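Local coordinates for protein 3-hydroxyacyl-thioester dehydratase Z (Mycobacterium tuberculosis, PDB 2C2I) that probably catalyses the reversible hydration of trans-enoyl-CoA to (3R)-3-hydroxyacyl-CoA in lipid metabolism, working as a hot-dog-fold homodimer, at residues A[65-68]-A[69-72]. Numbering follows the deposited sequence.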
loop_
_atom_site.group_PDB
_atom_site.type_symbol
_atom_site.label_atom_id
_atom_site.label_comp_id
_atom_site.label_asym_id
_atom_site.label_seq_id
_atom_site.Cartn_x
_atom_site.Cartn_y
_atom_site.Cartn_z
HETATM N N MSE A 65 3.215 3.225 -3.381
HETATM C CA MSE A 65 2.990 4.637 -3.126
HETATM C C MSE A 65 1.729 5.113 -3.832
HETATM O O MSE A 65 0.913 5.770 -3.219
HETATM C CB MSE A 65 4.158 5.512 -3.560
HETATM C CG MSE A 65 3.852 6.988 -3.257
HETATM SE SE MSE A 65 5.383 8.142 -3.524
HETATM C CE MSE A 65 5.765 7.601 -4.774
ATOM N N THR A 66 1.587 4.793 -5.115
ATOM C CA THR A 66 0.385 5.201 -5.872
ATOM C C THR A 66 -0.885 4.705 -5.143
ATOM O O THR A 66 -1.857 5.445 -4.954
ATOM C CB THR A 66 0.452 4.675 -7.322
ATOM O OG1 THR A 66 1.628 5.219 -7.959
ATOM C CG2 THR A 66 -0.759 5.121 -8.131
ATOM N N LEU A 67 -0.843 3.457 -4.705
ATOM C CA LEU A 67 -1.956 2.885 -3.925
ATOM C C LEU A 67 -2.208 3.732 -2.678
ATOM O O LEU A 67 -3.348 4.028 -2.360
ATOM C CB LEU A 67 -1.658 1.425 -3.529
ATOM C CG LEU A 67 -2.694 0.768 -2.593
ATOM C CD1 LEU A 67 -4.056 0.666 -3.271
ATOM C CD2 LEU A 67 -2.201 -0.614 -2.156
ATOM N N ALA A 68 -1.131 4.112 -1.985
ATOM C CA ALA A 68 -1.189 4.912 -0.753
ATOM C C ALA A 68 -1.598 6.375 -0.969
ATOM O O ALA A 68 -1.810 7.110 0.005
ATOM C CB ALA A 68 0.159 4.828 -0.001
ATOM N N LEU A 69 -1.701 6.803 -2.230
ATOM C CA LEU A 69 -2.320 8.098 -2.513
ATOM C C LEU A 69 -3.859 8.105 -2.340
ATOM O O LEU A 69 -4.473 9.167 -2.369
ATOM C CB LEU A 69 -1.946 8.613 -3.912
ATOM C CG LEU A 69 -0.471 8.798 -4.272
ATOM C CD1 LEU A 69 -0.336 9.181 -5.756
ATOM C CD2 LEU A 69 0.178 9.859 -3.373
ATOM N N LEU A 70 -4.471 6.942 -2.130
ATOM C CA LEU A 70 -5.938 6.876 -2.043
ATOM C C LEU A 70 -6.552 7.805 -0.986
ATOM O O LEU A 70 -7.516 8.526 -1.279
ATOM C CB LEU A 70 -6.441 5.422 -1.892
ATOM C CG LEU A 70 -6.978 4.759 -3.158
ATOM C CD1 LEU A 70 -5.954 4.873 -4.320
ATOM C CD2 LEU A 70 -7.368 3.302 -2.830
ATOM N N PRO A 71 -6.029 7.781 0.255
ATOM C CA PRO A 71 -6.547 8.730 1.257
ATOM C C PRO A 71 -6.504 10.215 0.844
ATOM O O PRO A 71 -7.524 10.906 0.948
ATOM C CB PRO A 71 -5.678 8.446 2.496
ATOM C CG PRO A 71 -5.300 6.940 2.321
ATOM C CD PRO A 71 -5.037 6.846 0.838
ATOM N N ARG A 72 -5.361 10.702 0.374
ATOM C CA ARG A 72 -5.268 12.115 -0.059
ATOM C C ARG A 72 -6.283 12.410 -1.166
ATOM O O ARG A 72 -6.971 13.425 -1.134
ATOM C CB ARG A 72 -3.864 12.452 -0.571
ATOM C CG ARG A 72 -3.752 13.810 -1.246
ATOM C CD ARG A 72 -2.340 14.084 -1.726
ATOM N NE ARG A 72 -2.220 15.457 -2.198
ATOM C CZ ARG A 72 -1.249 15.894 -2.992
ATOM N NH1 ARG A 72 -0.296 15.066 -3.403
ATOM N NH2 ARG A 72 -1.239 17.166 -3.381
HETATM O O HOH W 1 -2.789 9.515 0.779
#
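With CG of Leu69 set beside its backbone N and anti to the carbonyl carbon (chi1 -57°), the side chain runs back along the preceding turn: CB lies 3.3 Å from Thr66 O, CG comes close to Met65 O, and CD1 reaches the CA of Thr66. How a helix can be interrupted and resumed within about a residue is illustrated by the backbone beneath. Psi flattens to -8° at both Ala68 and Leu69, and the hydrogen-bond pattern shifts from i to i-4 towards 3-10-like i to i-3 bonds. Leu69 N shares its hydrogen between Thr66 O at 3.0 Å and, weakly, Met65 O, also at 3.0 Å. Leu70 N then bonds to Leu67 O at 3.1 Å. Pro71, which has no N-H to offer that same oxygen, instead brings CD to 3.3 Å from Ala68 O. A water bridges the break, donating to Ala68 O at 2.7 Å and accepting from Arg72 N at 2.9 Å, replacing the bond an unbroken helix would make between them. In the hot-dog fold a curved antiparallel sheet wraps a central helix, here supplied in two pieces, 63-68 and 70-75. Leu67 CD1 and Leu70 CD2 meet loosely at 4.3 Å, and both side chains rest on Ala143 of strand 141-149. Thr66 packs on Ala61, probably part of the substrate site, while Leu67 and Pro71 touch Phe64 of the second subunit.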